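Local structure of blue (Type 1) copper domain protein (5FC9) at residues A[44-49]-A[56-61]. The protein binds copper in an open mononuclear type 1 site of a purple cupredoxin domain and probably serves in electron transfer. Numbering follows the deposited sequence.
Sequences IQSIDV and LFNSPP
With OG of S46 set between its own backbone N and carbonyl carbon (chi1 44°) and CG of F57 in the same crowded position (chi1 52°), the serine hydroxyl meets the backbone of F57 while its CB settles over the phenyl ring. OG accepts a nearly straight bond from F57 N at 3.1 Å and is itself hydrogen-bonded to I54 O; CB lies 3.8 Å from the centroid of the F57 ring, a CH-pi contact over one face. At the ring edge, in its plane, CG2 of I44 approaches CD2 of F57 to 4.0 Å. F72 meets this phenyl edge-to-face, as does, at a shallower tilt, H70, a ligand of a second copper ion not bound to this chain in the model. Q45 and N58 form an antiparallel non-hydrogen-bonded pair, flanked by bonds from S46 N to F57 O and from S59 N to I44 O, the latter 2.8 Å long. S59 OG extends the pairing by accepting I44 N and donating to P60 O. The Q45 and N58 side chains cross at about a right angle, their amide planes 41° apart: N58 ND2 donates to Q45 OE1 at 2.9 Å, with OE1 in the amide plane of N58, and Q45 NE2 reaches S59 O in a weak bond. N58 OD1 accepts L56 N at 3.0 Å, and ND2 also bonds I54 O, so this one amide joins L56 at the corner to strands 45-47 and 53-54. An alanine at N58 would probably leave L56 N, Q45 OE1 and I54 O without these partners and the Q45 amide freer to turn. The arrangement secures the loop before strand 67-72 to strand 45-47, outermost in its sheet within this chain, of the cupredoxin beta-sandwich, just beyond copper ligand H42.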
loop_
_atom_site.group_PDB
_atom_site.type_symbol
_atom_site.label_atom_id
_atom_site.label_comp_id
_atom_site.label_asym_id
_atom_site.label_seq_id
_atom_site.Cartn_x
_atom_site.Cartn_y
_atom_site.Cartn_z
ATOM N N ILE A 44 5.231 -20.096 7.404
ATOM C CA ILE A 44 6.473 -19.905 6.681
ATOM C C ILE A 44 6.504 -20.920 5.545
ATOM O O ILE A 44 6.525 -22.123 5.791
ATOM C CB ILE A 44 7.705 -20.091 7.600
ATOM C CG1 ILE A 44 7.726 -19.019 8.706
ATOM C CG2 ILE A 44 8.993 -20.064 6.785
ATOM C CD1 ILE A 44 7.861 -17.598 8.197
ATOM N N GLN A 45 6.484 -20.443 4.302
ATOM C CA GLN A 45 6.518 -21.348 3.146
ATOM C C GLN A 45 7.599 -20.947 2.163
ATOM O O GLN A 45 7.631 -19.806 1.697
ATOM C CB GLN A 45 5.173 -21.354 2.412
ATOM C CG GLN A 45 3.965 -21.535 3.294
ATOM C CD GLN A 45 3.850 -22.929 3.823
ATOM O OE1 GLN A 45 4.197 -23.886 3.140
ATOM N NE2 GLN A 45 3.361 -23.062 5.052
ATOM N N SER A 46 8.456 -21.895 1.801
ATOM C CA SER A 46 9.423 -21.663 0.732
ATOM C C SER A 46 8.671 -21.454 -0.586
ATOM O O SER A 46 7.674 -22.132 -0.853
ATOM C CB SER A 46 10.400 -22.842 0.639
ATOM O OG SER A 46 9.689 -24.059 0.735
ATOM N N ILE A 47 9.118 -20.480 -1.381
ATOM C CA ILE A 47 8.437 -20.161 -2.639
ATOM C C ILE A 47 9.407 -20.060 -3.798
ATOM O O ILE A 47 10.612 -19.879 -3.596
ATOM C CB ILE A 47 7.660 -18.827 -2.567
ATOM C CG1 ILE A 47 8.587 -17.682 -2.135
ATOM C CG2 ILE A 47 6.459 -18.972 -1.664
ATOM C CD1 ILE A 47 8.018 -16.273 -2.450
ATOM N N ASP A 48 8.858 -20.168 -5.009
ATOM C CA ASP A 48 9.607 -19.923 -6.245
ATOM C C ASP A 48 9.464 -18.473 -6.691
ATOM O O ASP A 48 8.840 -17.675 -6.002
ATOM C CB ASP A 48 9.162 -20.886 -7.374
ATOM C CG ASP A 48 7.683 -20.726 -7.787
ATOM O OD1 ASP A 48 7.058 -19.669 -7.547
ATOM O OD2 ASP A 48 7.130 -21.679 -8.389
ATOM N N VAL A 49 10.034 -18.146 -7.849
ATOM C CA VAL A 49 10.040 -16.773 -8.357
ATOM C C VAL A 49 8.634 -16.240 -8.628
ATOM O O VAL A 49 8.403 -15.026 -8.608
ATOM C CB VAL A 49 10.872 -16.659 -9.657
ATOM C CG1 VAL A 49 12.348 -16.886 -9.367
ATOM C CG2 VAL A 49 10.377 -17.646 -10.694
ATOM N N LEU A 56 10.107 -27.358 0.516
ATOM C CA LEU A 56 11.468 -27.369 1.026
ATOM C C LEU A 56 11.428 -27.065 2.521
ATOM O O LEU A 56 11.905 -27.849 3.333
ATOM C CB LEU A 56 12.355 -26.369 0.291
ATOM C CG LEU A 56 13.824 -26.418 0.730
ATOM C CD1 LEU A 56 14.466 -27.786 0.442
ATOM C CD2 LEU A 56 14.616 -25.301 0.090
ATOM N N PHE A 57 10.847 -25.929 2.889
ATOM C CA PHE A 57 10.540 -25.706 4.300
ATOM C C PHE A 57 9.181 -25.030 4.376
ATOM O O PHE A 57 8.941 -23.975 3.779
ATOM C CB PHE A 57 11.646 -24.913 5.026
ATOM C CG PHE A 57 12.044 -23.621 4.363
ATOM C CD1 PHE A 57 12.957 -23.603 3.322
ATOM C CD2 PHE A 57 11.523 -22.412 4.813
ATOM C CE1 PHE A 57 13.339 -22.413 2.732
ATOM C CE2 PHE A 57 11.903 -21.221 4.231
ATOM C CZ PHE A 57 12.803 -21.216 3.185
ATOM N N ASN A 58 8.274 -25.700 5.068
ATOM C CA ASN A 58 6.864 -25.382 5.010
ATOM C C ASN A 58 6.231 -25.654 6.359
ATOM O O ASN A 58 6.018 -26.805 6.747
ATOM C CB ASN A 58 6.165 -26.200 3.924
ATOM C CG ASN A 58 6.859 -26.100 2.578
ATOM O OD1 ASN A 58 7.821 -26.828 2.310
ATOM N ND2 ASN A 58 6.370 -25.203 1.715
ATOM N N SER A 59 5.933 -24.574 7.070
ATOM C CA SER A 59 5.485 -24.672 8.448
ATOM C C SER A 59 3.999 -24.959 8.570
ATOM O O SER A 59 3.209 -24.703 7.653
ATOM C CB SER A 59 5.820 -23.370 9.191
ATOM O OG SER A 59 4.785 -22.428 8.977
ATOM N N PRO A 60 3.596 -25.505 9.723
ATOM C CA PRO A 60 2.180 -25.492 10.075
ATOM C C PRO A 60 1.762 -24.056 10.394
ATOM O O PRO A 60 2.631 -23.182 10.457
ATOM C CB PRO A 60 2.116 -26.378 11.334
ATOM C CG PRO A 60 3.437 -27.036 11.435
ATOM C CD PRO A 60 4.415 -26.136 10.766
ATOM N N PRO A 61 0.461 -23.815 10.605
ATOM C CA PRO A 61 0.096 -22.498 11.130
ATOM C C PRO A 61 0.835 -22.249 12.442
ATOM O O PRO A 61 0.897 -23.149 13.294
ATOM C CB PRO A 61 -1.414 -22.603 11.354
ATOM C CG PRO A 61 -1.858 -23.759 10.514
ATOM C CD PRO A 61 -0.705 -24.704 10.461
#